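Local coordinates for protein imidazolonepropionase (Unidentified, PDB 2Q09) that catalyses, as a metal-dependent amidohydrolase, the hydrolytic ring opening of imidazolone-5-propanoate to N-formimidoyl-L-glutamate, the third step of histidine degradation, at residues Leu17-Ala22 / Leu364-Val369; Leu63-Leu68 / Glu345-Val350; His74-Gly79 / Glu121-Arg126; Ser115-Phe120 / Ala158-Glu163; Gln227-Ala232 / Thr253-Phe258. All blocks are in the same frame, centred on the assembly; numbering follows the deposited sequence.

From the N terminus, segment 17-22 follows strand 12-14 and meets 364-369 only near the end of the chain, so contact 1 closes a loop that encloses the other four. Contact 2 lies just within it, joining strand 63-73 to helix 343-349, and the two touch where L367 packs on P66. Contacts 3 and 4 come next and cross: 74-79, 115-120, 121-126 and 158-163 alternate along the chain, and both use helix 116-133, tying the loop after strand 63-73 to that helix and the helix to 148-164. Contact 5 follows in series, a short closure between helices 222-234 and 251-257 further round the barrel.

Contact 1 of 5, residues Leu17-Ala22 / Leu364-Val369; sequences LRSDLA and LGQLRV
Q366 lays its side chain against the backbone of L17, R18 and S19. CB is 4.1 Å from L17 O, and CG is closer to the same carbonyl oxygen, at 3.4 Å. CG stands anti to the carbonyl carbon (chi1 -55°) and the chain runs extended beyond it, which carries the amide past L17 toward S19. There OE1 accepts the backbone N-H of S19 over 2.9 Å, with R18 CA beside it. A second donor, R368 NE, reaches Q366 OE1 at 2.8 Å; both donors stand well out of the amide plane, one on each side. The other branch of the amide, NE2, donates to a water that also bonds S19 OG. The backbone being gripped belongs to a type I turn from R18 to L21, in the loop after strand 12-14.

The far end of R368 comes within 2.7 Å of S19 OG through NH2. The two arginines cross at about a right angle, their guanidinium planes 79° apart, with R18 NE over the centre of one face of the R368 group, 3.9 Å from R368 NE. D20 sits between the two charges: OD2 faces R18 and OD1 faces R368 NH2. Both oxygens lie well out of the guanidinium planes, and charge alone carries these bridges. Outside the pair, R352 bonds L17 O. Two cations this close would be expected to repel, and the carboxylate of D20 probably offsets much of that, while the bond from R368 NE to Q366 OE1 helps to hold the R368 guanidinium in place.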
# COMPACT_ATOMS: atom_id res chain seq x y z
N LEU A 17 -5.15 8.46 16.38
CA LEU A 17 -4.80 7.10 15.99
C LEU A 17 -3.50 6.70 16.70
O LEU A 17 -2.71 5.90 16.19
CB LEU A 17 -4.63 6.98 14.46
CG LEU A 17 -5.83 6.58 13.59
CD1 LEU A 17 -6.28 5.17 13.97
CD2 LEU A 17 -6.99 7.58 13.78
N ARG A 18 -3.30 7.25 17.90
CA ARG A 18 -2.10 6.92 18.68
C ARG A 18 -2.13 5.45 19.09
O ARG A 18 -3.16 4.92 19.49
CB ARG A 18 -2.02 7.80 19.94
CG ARG A 18 -1.66 9.25 19.69
CD ARG A 18 -1.48 9.99 21.02
NE ARG A 18 -0.39 9.42 21.80
CZ ARG A 18 -0.13 9.72 23.07
NH1 ARG A 18 -0.89 10.59 23.71
NH2 ARG A 18 0.89 9.15 23.69
N SER A 19 -0.98 4.79 19.00
CA SER A 19 -0.87 3.38 19.36
C SER A 19 -1.20 3.08 20.82
O SER A 19 -1.58 1.97 21.16
CB SER A 19 0.55 2.88 19.06
OG SER A 19 1.51 3.63 19.78
N ASP A 20 -1.06 4.08 21.68
CA ASP A 20 -1.33 3.87 23.10
C ASP A 20 -2.70 4.36 23.53
O ASP A 20 -3.03 4.33 24.72
CB ASP A 20 -0.25 4.56 23.93
CG ASP A 20 -0.36 6.07 23.88
OD1 ASP A 20 -0.76 6.62 22.83
OD2 ASP A 20 -0.02 6.72 24.89
N LEU A 21 -3.51 4.81 22.57
CA LEU A 21 -4.85 5.29 22.87
C LEU A 21 -5.91 4.38 22.25
O LEU A 21 -5.73 3.89 21.14
CB LEU A 21 -5.04 6.72 22.37
CG LEU A 21 -4.21 7.80 23.08
CD1 LEU A 21 -4.61 9.17 22.58
CD2 LEU A 21 -4.45 7.70 24.59
N ALA A 22 -7.00 4.18 22.98
CA ALA A 22 -8.08 3.31 22.51
C ALA A 22 -8.79 3.83 21.27
O ALA A 22 -8.83 5.03 21.00
CB ALA A 22 -9.09 3.11 23.63
N LEU A 364 5.28 8.14 10.40
CA LEU A 364 3.93 8.40 9.91
C LEU A 364 2.83 7.55 10.55
O LEU A 364 3.11 6.59 11.26
CB LEU A 364 3.90 8.15 8.40
CG LEU A 364 4.82 8.99 7.51
CD1 LEU A 364 5.01 8.32 6.15
CD2 LEU A 364 4.21 10.37 7.35
N GLY A 365 1.59 7.92 10.27
CA GLY A 365 0.46 7.16 10.77
C GLY A 365 -0.20 7.58 12.07
O GLY A 365 -1.24 7.01 12.42
N GLN A 366 0.38 8.54 12.78
CA GLN A 366 -0.19 9.00 14.04
C GLN A 366 -0.01 10.50 14.22
O GLN A 366 0.95 11.07 13.72
CB GLN A 366 0.47 8.29 15.22
CG GLN A 366 0.45 6.77 15.15
CD GLN A 366 1.20 6.15 16.31
OE1 GLN A 366 0.87 6.39 17.48
NE2 GLN A 366 2.20 5.34 16.00
N LEU A 367 -0.94 11.13 14.93
CA LEU A 367 -0.83 12.56 15.18
C LEU A 367 -0.10 12.70 16.52
O LEU A 367 -0.72 12.88 17.57
CB LEU A 367 -2.22 13.22 15.25
CG LEU A 367 -3.10 13.15 14.00
CD1 LEU A 367 -4.31 14.06 14.20
CD2 LEU A 367 -2.33 13.59 12.76
N ARG A 368 1.22 12.58 16.46
CA ARG A 368 2.07 12.71 17.63
C ARG A 368 3.15 13.73 17.38
O ARG A 368 3.65 13.87 16.26
CB ARG A 368 2.79 11.40 17.94
CG ARG A 368 1.96 10.22 18.32
CD ARG A 368 2.91 9.19 18.89
NE ARG A 368 2.26 7.95 19.28
CZ ARG A 368 2.61 7.25 20.34
NH1 ARG A 368 3.59 7.68 21.13
NH2 ARG A 368 1.98 6.12 20.63
N VAL A 369 3.55 14.43 18.43
CA VAL A 369 4.62 15.41 18.31
C VAL A 369 5.89 14.68 17.89
O VAL A 369 6.20 13.61 18.40
CB VAL A 369 4.86 16.13 19.65
CG1 VAL A 369 6.27 16.70 19.71
CG2 VAL A 369 3.84 17.24 19.81
O HOH W 1 3.79 3.85 18.01

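Contact 2 of 5, residues Leu63-Leu68 / Glu345-Val350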
# COMPACT_ATOMS: atom_id res chain seq x y z
N LEU A 63 -12.83 17.61 12.16
CA LEU A 63 -12.07 16.42 12.47
C LEU A 63 -10.74 16.39 11.70
O LEU A 63 -10.70 16.70 10.50
CB LEU A 63 -12.89 15.19 12.08
CG LEU A 63 -12.17 13.85 12.00
CD1 LEU A 63 -11.82 13.35 13.41
CD2 LEU A 63 -13.09 12.84 11.29
N VAL A 64 -9.66 16.00 12.37
CA VAL A 64 -8.37 15.88 11.71
C VAL A 64 -7.82 14.48 11.98
O VAL A 64 -7.97 13.95 13.08
CB VAL A 64 -7.38 16.96 12.19
CG1 VAL A 64 -7.16 16.85 13.69
CG2 VAL A 64 -6.06 16.81 11.46
N THR A 65 -7.21 13.89 10.97
CA THR A 65 -6.65 12.54 11.09
C THR A 65 -5.31 12.50 10.37
O THR A 65 -4.97 13.41 9.62
CB THR A 65 -7.53 11.47 10.41
OG1 THR A 65 -7.44 11.62 8.99
CG2 THR A 65 -8.99 11.62 10.82
N PRO A 66 -4.54 11.44 10.58
CA PRO A 66 -3.25 11.33 9.89
C PRO A 66 -3.59 11.11 8.42
O PRO A 66 -4.74 10.75 8.11
CB PRO A 66 -2.65 10.06 10.47
CG PRO A 66 -3.24 9.99 11.86
CD PRO A 66 -4.69 10.38 11.59
N GLY A 67 -2.65 11.35 7.51
CA GLY A 67 -2.92 11.14 6.10
C GLY A 67 -3.08 9.65 5.89
O GLY A 67 -2.43 8.87 6.58
N LEU A 68 -3.91 9.24 4.94
CA LEU A 68 -4.11 7.81 4.71
C LEU A 68 -2.92 7.23 3.94
O LEU A 68 -2.23 7.93 3.19
CB LEU A 68 -5.41 7.56 3.95
CG LEU A 68 -6.67 8.23 4.53
CD1 LEU A 68 -7.89 7.76 3.75
CD2 LEU A 68 -6.81 7.90 6.02
N GLU A 345 -10.64 -0.71 13.03
CA GLU A 345 -9.53 -1.57 12.60
C GLU A 345 -9.12 -1.15 11.18
O GLU A 345 -7.94 -1.16 10.83
CB GLU A 345 -9.95 -3.05 12.60
CG GLU A 345 -10.20 -3.64 13.99
CD GLU A 345 -10.71 -5.07 13.92
OE1 GLU A 345 -11.65 -5.35 13.15
OE2 GLU A 345 -10.17 -5.92 14.66
N ALA A 346 -10.10 -0.79 10.37
CA ALA A 346 -9.82 -0.36 9.00
C ALA A 346 -9.02 0.93 8.99
O ALA A 346 -8.07 1.07 8.23
CB ALA A 346 -11.14 -0.18 8.22
N MSE A 347 -9.39 1.88 9.85
CA MSE A 347 -8.69 3.15 9.94
C MSE A 347 -7.24 2.94 10.40
O MSE A 347 -6.30 3.49 9.82
CB MSE A 347 -9.43 4.11 10.88
CG MSE A 347 -8.83 5.51 10.92
SE MSE A 347 -8.79 6.35 9.17
CE MSE A 347 -8.22 8.14 9.75
N ALA A 348 -7.05 2.13 11.43
CA ALA A 348 -5.70 1.85 11.89
C ALA A 348 -4.99 1.11 10.76
O ALA A 348 -3.77 1.24 10.59
CB ALA A 348 -5.74 0.97 13.13
N GLY A 349 -5.77 0.36 9.98
CA GLY A 349 -5.21 -0.39 8.86
C GLY A 349 -4.63 0.48 7.76
O GLY A 349 -3.76 0.03 7.02
N VAL A 350 -5.11 1.72 7.63
CA VAL A 350 -4.59 2.61 6.59
C VAL A 350 -3.76 3.76 7.17
O VAL A 350 -3.42 4.71 6.47
CB VAL A 350 -5.72 3.20 5.72
CG1 VAL A 350 -6.50 2.05 5.06
CG2 VAL A 350 -6.65 4.07 6.56
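Strand 63-73, which carries the metal ligand H72 near its end, receives M347 of helix 343-349 and V350 just after it on T65 and L68. M347, a selenomethionine in this crystal, does most of the reaching. Its CG lies anti to the backbone N (chi1 -175°), a bend at chi2 sets SE, and the methyl CE beyond it ends at T65. That methyl approaches T65 CB to 3.5 Å, tighter than usual for two carbons, with T65 OG1 at 3.6 Å and T65 CG2 at 3.7 Å from CE. The hydroxyl it brushes is already engaged: T65 OG1 donates to P66 O over 3.0 Å and is also bonded to W378 NE1.

In the amidohydrolase fold this strand opens the TIM barrel and, at its start, also pairs with strand 375-378; the contact thus sits where the barrel meets the smaller beta domain, with helix 343-349 packed over the strand. Further along, L68 crosses M347 at about a right angle, and L68 CD2 is 4.0 Å from M347 CE. The same CD2 meets V350 CG2 at 3.9 Å, the two side chains lying side by side and pointing the same way. L328 of helix 328-339 touches both L68 and V350, and M332 touches V350 as well. No hydrogen bond joins the two segments, and V350 O comes to 3.6 Å from L68 C.

Contact 3 of 5, residues His74-Gly79 / Glu121-Arg126; sequences HLIFAG and ELALPR. With FE (Fe (III) ion), chain B.
R126 NH1 is held by two backbone oxygens of the 74-79 loop, donating to L75 O at 2.9 Å and to F77 O at 3.0 Å. The second bond is the straighter, 165° at the hydrogen, and F77 O lies in the guanidinium plane, whereas L75 O is tilted out of it. NH2 adds a weak bond to F77 O and another weak bond to a water that donates to G79 O.

The guanidinium also lies flat on the ring of F77, planes 9° apart, with CZ 3.6 Å from the ring centroid: a stacked cation-pi pair. On its opposite face L122 O stands 3.3 Å above the plane, toward the rim. R126 gets there by an extended chain from CG to NE, reaching out of helix 116-133. Alongside these polar bonds, L75 CD1 packs on A123 CB at 3.9 Å, and L122 CD1 touches A78 CB and CA.

The loop starts at the metal site of this TIM-barrel hydrolase. H74 NE2 binds the iron at 2.1 Å, together with H72, H242, D317 and a water. F77 in turn touches Y144 of the inhibitor pocket. One arginine thus satisfies two loop carbonyls and covers an aromatic face. The carbonyl oxygens of L75, F77 and L122 around it probably stabilise the positive charge, and the bonds tie the backbone just after the metal ligand H74 to helix 116-133.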
# COMPACT_ATOMS: atom_id res chain seq x y z
N HIS A 74 -0.21 -1.69 -7.48
CA HIS A 74 0.46 -1.98 -8.74
C HIS A 74 -0.15 -0.94 -9.69
O HIS A 74 -0.48 -1.28 -10.82
CB HIS A 74 0.07 -3.36 -9.30
CG HIS A 74 0.36 -4.52 -8.40
ND1 HIS A 74 1.30 -5.48 -8.71
CD2 HIS A 74 -0.25 -4.95 -7.26
CE1 HIS A 74 1.26 -6.45 -7.81
NE2 HIS A 74 0.33 -6.16 -6.92
N LEU A 75 -0.30 0.31 -9.25
CA LEU A 75 -0.95 1.31 -10.09
C LEU A 75 -0.24 1.73 -11.38
O LEU A 75 -0.83 2.40 -12.22
CB LEU A 75 -1.32 2.55 -9.27
CG LEU A 75 -0.23 3.49 -8.72
CD1 LEU A 75 0.26 4.43 -9.83
CD2 LEU A 75 -0.84 4.30 -7.57
N ILE A 76 1.02 1.33 -11.53
CA ILE A 76 1.76 1.66 -12.75
C ILE A 76 1.62 0.51 -13.75
O ILE A 76 2.06 -0.61 -13.47
CB ILE A 76 3.26 1.88 -12.46
CG1 ILE A 76 3.46 3.25 -11.79
CG2 ILE A 76 4.07 1.79 -13.77
CD1 ILE A 76 4.93 3.55 -11.44
N PHE A 77 1.01 0.79 -14.89
CA PHE A 77 0.83 -0.25 -15.90
C PHE A 77 0.20 0.33 -17.15
O PHE A 77 -0.40 1.41 -17.10
CB PHE A 77 -0.06 -1.37 -15.34
CG PHE A 77 -1.46 -0.91 -15.01
CD1 PHE A 77 -2.42 -0.81 -16.01
CD2 PHE A 77 -1.81 -0.55 -13.72
CE1 PHE A 77 -3.70 -0.35 -15.73
CE2 PHE A 77 -3.09 -0.08 -13.42
CZ PHE A 77 -4.04 0.02 -14.43
N ALA A 78 0.36 -0.39 -18.25
CA ALA A 78 -0.23 0.02 -19.53
C ALA A 78 -1.21 -1.06 -19.97
O ALA A 78 -1.28 -2.12 -19.35
CB ALA A 78 0.86 0.20 -20.59
N GLY A 79 -1.95 -0.78 -21.03
CA GLY A 79 -2.90 -1.75 -21.54
C GLY A 79 -4.18 -1.84 -20.74
O GLY A 79 -4.36 -1.13 -19.73
N GLU A 121 2.20 9.29 -17.62
CA GLU A 121 0.96 9.95 -17.99
C GLU A 121 -0.26 9.08 -17.67
O GLU A 121 -1.32 9.59 -17.33
CB GLU A 121 0.97 10.29 -19.49
CG GLU A 121 2.04 11.29 -19.91
CD GLU A 121 1.88 12.66 -19.26
OE1 GLU A 121 0.73 13.10 -19.07
OE2 GLU A 121 2.91 13.30 -18.95
N LEU A 122 -0.11 7.76 -17.81
CA LEU A 122 -1.20 6.84 -17.52
C LEU A 122 -1.46 6.73 -16.01
O LEU A 122 -2.60 6.53 -15.58
CB LEU A 122 -0.88 5.45 -18.07
CG LEU A 122 -1.02 5.26 -19.58
CD1 LEU A 122 -0.42 3.92 -19.98
CD2 LEU A 122 -2.49 5.34 -19.97
N ALA A 123 -0.40 6.86 -15.23
CA ALA A 123 -0.51 6.75 -13.78
C ALA A 123 -0.96 8.02 -13.07
O ALA A 123 -1.53 7.94 -11.97
CB ALA A 123 0.84 6.28 -13.19
N LEU A 124 -0.69 9.19 -13.65
CA LEU A 124 -1.08 10.46 -13.03
C LEU A 124 -2.53 10.49 -12.53
O LEU A 124 -2.77 10.69 -11.35
CB LEU A 124 -0.85 11.64 -13.99
CG LEU A 124 0.59 12.12 -14.16
CD1 LEU A 124 0.64 13.25 -15.20
CD2 LEU A 124 1.12 12.60 -12.82
N PRO A 125 -3.51 10.30 -13.43
CA PRO A 125 -4.92 10.33 -13.03
C PRO A 125 -5.28 9.31 -11.95
O PRO A 125 -6.20 9.54 -11.16
CB PRO A 125 -5.65 10.06 -14.34
CG PRO A 125 -4.67 9.21 -15.09
CD PRO A 125 -3.38 9.93 -14.85
N ARG A 126 -4.58 8.19 -11.92
CA ARG A 126 -4.84 7.17 -10.91
C ARG A 126 -4.40 7.68 -9.54
O ARG A 126 -5.14 7.59 -8.56
CB ARG A 126 -4.10 5.87 -11.26
CG ARG A 126 -4.55 5.27 -12.62
CD ARG A 126 -3.64 4.13 -13.08
NE ARG A 126 -3.96 3.74 -14.45
CZ ARG A 126 -3.13 3.09 -15.26
NH1 ARG A 126 -1.92 2.75 -14.85
NH2 ARG A 126 -3.52 2.80 -16.50
FE FE B . -0.60 -7.16 -5.36
O HOH W 2 -3.45 1.60 -19.12
O HOH W 3 -2.36 -8.79 -5.83

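Contact 4 of 5, residues Ser115-Phe120 / Ala158-Glu163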
# COMPACT_ATOMS: atom_id res chain seq x y z
N SER A 115 6.26 3.51 -23.19
CA SER A 115 7.45 4.27 -22.88
C SER A 115 7.34 4.74 -21.43
O SER A 115 6.25 4.77 -20.86
CB SER A 115 7.56 5.51 -23.77
OG SER A 115 6.60 6.49 -23.42
N GLU A 116 8.48 5.10 -20.84
CA GLU A 116 8.50 5.59 -19.47
C GLU A 116 7.58 6.80 -19.35
O GLU A 116 6.82 6.92 -18.39
CB GLU A 116 9.92 5.98 -19.06
CG GLU A 116 10.05 6.28 -17.58
CD GLU A 116 11.46 6.66 -17.17
OE1 GLU A 116 12.39 5.88 -17.45
OE2 GLU A 116 11.62 7.75 -16.58
N ASP A 117 7.64 7.70 -20.33
CA ASP A 117 6.79 8.90 -20.31
C ASP A 117 5.31 8.53 -20.41
O ASP A 117 4.47 9.20 -19.80
CB ASP A 117 7.13 9.85 -21.47
CG ASP A 117 8.48 10.51 -21.31
OD1 ASP A 117 8.99 10.58 -20.17
OD2 ASP A 117 9.03 10.99 -22.33
N GLN A 118 4.99 7.49 -21.17
CA GLN A 118 3.60 7.06 -21.33
C GLN A 118 3.05 6.46 -20.03
O GLN A 118 1.90 6.70 -19.67
CB GLN A 118 3.47 6.02 -22.45
CG GLN A 118 3.61 6.60 -23.86
CD GLN A 118 3.53 5.53 -24.95
OE1 GLN A 118 4.27 4.55 -24.92
NE2 GLN A 118 2.64 5.73 -25.91
N LEU A 119 3.86 5.66 -19.33
CA LEU A 119 3.42 5.05 -18.08
C LEU A 119 3.15 6.13 -17.03
O LEU A 119 2.21 6.02 -16.24
CB LEU A 119 4.48 4.08 -17.56
CG LEU A 119 4.66 2.79 -18.36
CD1 LEU A 119 5.83 2.00 -17.80
CD2 LEU A 119 3.38 1.97 -18.32
N PHE A 120 3.97 7.17 -17.04
CA PHE A 120 3.83 8.29 -16.12
C PHE A 120 2.49 8.99 -16.36
O PHE A 120 1.74 9.26 -15.42
CB PHE A 120 4.97 9.28 -16.33
CG PHE A 120 4.85 10.54 -15.52
CD1 PHE A 120 5.14 10.54 -14.15
CD2 PHE A 120 4.43 11.72 -16.11
CE1 PHE A 120 5.01 11.70 -13.40
CE2 PHE A 120 4.30 12.89 -15.36
CZ PHE A 120 4.59 12.88 -14.00
N ALA A 158 7.66 5.62 -10.81
CA ALA A 158 7.16 5.77 -9.45
C ALA A 158 7.84 6.98 -8.78
O ALA A 158 7.16 7.82 -8.18
CB ALA A 158 7.41 4.50 -8.66
N ARG A 159 9.16 7.06 -8.88
CA ARG A 159 9.89 8.19 -8.30
C ARG A 159 9.39 9.49 -8.94
O ARG A 159 9.25 10.49 -8.25
CB ARG A 159 11.40 8.08 -8.57
CG ARG A 159 12.11 6.96 -7.83
CD ARG A 159 12.05 7.10 -6.30
NE ARG A 159 12.91 6.10 -5.66
CZ ARG A 159 12.73 5.61 -4.44
NH1 ARG A 159 11.71 6.01 -3.69
NH2 ARG A 159 13.57 4.69 -3.97
N ARG A 160 9.15 9.47 -10.25
CA ARG A 160 8.66 10.66 -10.95
C ARG A 160 7.32 11.13 -10.40
O ARG A 160 7.07 12.33 -10.26
CB ARG A 160 8.49 10.39 -12.45
CG ARG A 160 9.64 10.85 -13.30
CD ARG A 160 9.50 10.39 -14.75
NE ARG A 160 8.68 11.28 -15.57
CZ ARG A 160 8.45 11.06 -16.87
NH1 ARG A 160 8.95 9.98 -17.47
NH2 ARG A 160 7.71 11.91 -17.57
N LEU A 161 6.44 10.18 -10.09
CA LEU A 161 5.13 10.52 -9.55
C LEU A 161 5.28 11.20 -8.20
O LEU A 161 4.59 12.18 -7.91
CB LEU A 161 4.28 9.26 -9.42
CG LEU A 161 3.91 8.61 -10.77
CD1 LEU A 161 3.37 7.21 -10.55
CD2 LEU A 161 2.89 9.49 -11.48
N GLY A 162 6.19 10.69 -7.38
CA GLY A 162 6.42 11.26 -6.06
C GLY A 162 7.00 12.66 -6.13
O GLY A 162 6.86 13.45 -5.21
N GLU A 163 7.67 12.97 -7.24
CA GLU A 163 8.27 14.29 -7.41
C GLU A 163 7.28 15.27 -8.03
O GLU A 163 7.28 16.46 -7.69
CB GLU A 163 9.51 14.20 -8.30
CG GLU A 163 10.73 13.62 -7.61
CD GLU A 163 11.18 14.47 -6.44
OE1 GLU A 163 10.54 14.40 -5.37
OE2 GLU A 163 12.16 15.23 -6.60
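R160 closes on D117 and F120 at once. Its NH1 donates to D117 OD1 at 2.8 Å, meeting the oxygen nearly along its C-O axis, and NH2 adds a weak bond to the same atom; the carboxylate and guanidinium planes are nearly perpendicular. E116 OE2 makes a longer salt bridge to NH1, 3.6 Å away, at the edge of the group. The flat of the guanidinium lies over F120, planes 18° apart, with R160 CZ 4.3 Å from the ring centroid; F120 CG lies 3.5 Å from the guanidinium plane of R160, toward its rim. This is an off-centre cation-pi stack, and a bend of R160 at chi3 (85°) brings NE over the face of the ring.

F120 is met by L161 too, whose CD2 comes to 3.6 Å from F120 CE1. Both residues belong to outer helices of the TIM barrel, 116-133 and 148-164, which the chain connects through strand 135-141; their axes here approach to 10.3 Å and cross at -50°. F120 CB points toward helix 148-164, and CG stands anti to the backbone N.

Around this shell, R156 takes the other oxygen of E116, OE1, in a salt bridge, and L161 goes on to touch A123 and L124. D117 and E116 occupy the first turn of helix 116-133, started by a capping box: S115 OG accepts Q118 N over 2.9 Å, and Q118 OE1 accepts S115 N in return over 2.8 Å.

Contact 5 of 5, residues Gln227-Ala232 / Thr253-Phe258; sequences QVYLAA and TLAANF
Y229 and F258 meet across two neighbouring outer helices of the TIM barrel, 222-234 and 251-257, which the chain joins through strand 238-243. The bump on the first helix is the CB of Y229, and the surface it presses on is the face of F258: CB sits 3.6 Å from the ring centroid, only 9° off the ring normal, a close CH-pi contact over the centre. Beyond CB, Y229 CG stands anti to the carbonyl carbon (chi1 -68°), and the tyrosine ring directs its edge at the same face, with centroids 5.4 Å apart and planes at 64°, an edge-to-face pair. Y229 CD2 is the nearest ring atom, 3.7 Å from F258 CD2.

F258 itself follows the last turn of its helix, and its ring packs against Y229 CB and L230 of the other helix. L230 bounds it at the rim: CD2 lies in the plane of the F258 ring, 3.8 Å from CZ. The ring is thus met over one face by Y229 and at its edge by L230.

Farther along its ring, Y229 meets A255, whose short side chain presents only CB to it. Y229 CE2 comes to 3.9 Å from A255 CA and to 4.1 Å from A255 CB, and L254 CG is 4.4 Å from Y229 CD2. Y229 also touches V213 of strand 210-213 and V239 and M243 of strand 238-243, and A255 shares M243 with it. At the end of the ring, the hydroxyl of Y229 is hydrogen-bonded to the backbone oxygen of K240.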
# COMPACT_ATOMS: atom_id res chain seq x y z
N GLN A 227 15.89 -17.29 -2.37
CA GLN A 227 17.03 -16.78 -3.12
C GLN A 227 16.91 -15.27 -3.29
O GLN A 227 17.89 -14.54 -3.15
CB GLN A 227 17.09 -17.46 -4.50
CG GLN A 227 17.57 -18.90 -4.46
CD GLN A 227 18.93 -19.03 -3.81
OE1 GLN A 227 19.03 -19.44 -2.65
NE2 GLN A 227 19.97 -18.67 -4.53
N VAL A 228 15.71 -14.80 -3.57
CA VAL A 228 15.48 -13.37 -3.74
C VAL A 228 15.73 -12.60 -2.45
O VAL A 228 16.49 -11.64 -2.45
CB VAL A 228 14.04 -13.10 -4.22
CG1 VAL A 228 13.72 -11.61 -4.09
CG2 VAL A 228 13.89 -13.54 -5.67
N TYR A 229 15.10 -13.01 -1.35
CA TYR A 229 15.28 -12.33 -0.07
C TYR A 229 16.76 -12.25 0.32
O TYR A 229 17.19 -11.28 0.95
CB TYR A 229 14.49 -13.02 1.04
CG TYR A 229 12.99 -12.90 0.90
CD1 TYR A 229 12.42 -12.00 0.01
CD2 TYR A 229 12.13 -13.69 1.67
CE1 TYR A 229 11.04 -11.87 -0.11
CE2 TYR A 229 10.75 -13.57 1.56
CZ TYR A 229 10.21 -12.66 0.67
OH TYR A 229 8.84 -12.54 0.54
N LEU A 230 17.52 -13.27 -0.05
CA LEU A 230 18.94 -13.30 0.26
C LEU A 230 19.66 -12.16 -0.45
O LEU A 230 20.50 -11.47 0.13
CB LEU A 230 19.55 -14.63 -0.16
CG LEU A 230 19.27 -15.79 0.79
CD1 LEU A 230 19.79 -17.09 0.19
CD2 LEU A 230 19.93 -15.52 2.13
N ALA A 231 19.32 -11.96 -1.72
CA ALA A 231 19.92 -10.90 -2.52
C ALA A 231 19.52 -9.54 -1.96
O ALA A 231 20.35 -8.65 -1.78
CB ALA A 231 19.48 -11.04 -3.96
N ALA A 232 18.23 -9.39 -1.68
CA ALA A 232 17.71 -8.14 -1.13
C ALA A 232 18.54 -7.83 0.11
O ALA A 232 19.05 -6.72 0.28
CB ALA A 232 16.25 -8.29 -0.76
N THR A 253 5.98 -17.84 6.73
CA THR A 253 6.97 -18.18 7.76
C THR A 253 8.38 -17.84 7.29
O THR A 253 9.23 -17.43 8.08
CB THR A 253 6.91 -19.67 8.13
OG1 THR A 253 5.64 -19.96 8.73
CG2 THR A 253 8.02 -20.03 9.11
N LEU A 254 8.63 -18.00 5.99
CA LEU A 254 9.94 -17.68 5.44
C LEU A 254 10.16 -16.17 5.52
O LEU A 254 11.20 -15.70 5.97
CB LEU A 254 10.01 -18.14 3.98
CG LEU A 254 11.25 -17.71 3.18
CD1 LEU A 254 12.51 -18.34 3.78
CD2 LEU A 254 11.08 -18.14 1.73
N ALA A 255 9.15 -15.42 5.08
CA ALA A 255 9.22 -13.97 5.10
C ALA A 255 9.43 -13.48 6.53
O ALA A 255 10.23 -12.57 6.76
CB ALA A 255 7.93 -13.38 4.52
N ALA A 256 8.72 -14.08 7.48
CA ALA A 256 8.86 -13.68 8.87
C ALA A 256 10.29 -13.93 9.36
O ALA A 256 10.83 -13.15 10.15
CB ALA A 256 7.87 -14.45 9.74
N ASN A 257 10.91 -15.00 8.89
CA ASN A 257 12.28 -15.33 9.29
C ASN A 257 13.29 -14.38 8.68
O ASN A 257 14.43 -14.29 9.13
CB ASN A 257 12.63 -16.76 8.92
CG ASN A 257 11.86 -17.78 9.74
OD1 ASN A 257 11.59 -17.56 10.92
ND2 ASN A 257 11.52 -18.91 9.12
N PHE A 258 12.87 -13.66 7.64
CA PHE A 258 13.73 -12.70 6.96
C PHE A 258 13.42 -11.29 7.43
O PHE A 258 13.96 -10.32 6.90
CB PHE A 258 13.53 -12.81 5.44
CG PHE A 258 14.53 -13.70 4.76
CD1 PHE A 258 15.80 -13.23 4.44
CD2 PHE A 258 14.21 -15.02 4.46
CE1 PHE A 258 16.74 -14.06 3.83
CE2 PHE A 258 15.14 -15.86 3.85
CZ PHE A 258 16.41 -15.37 3.53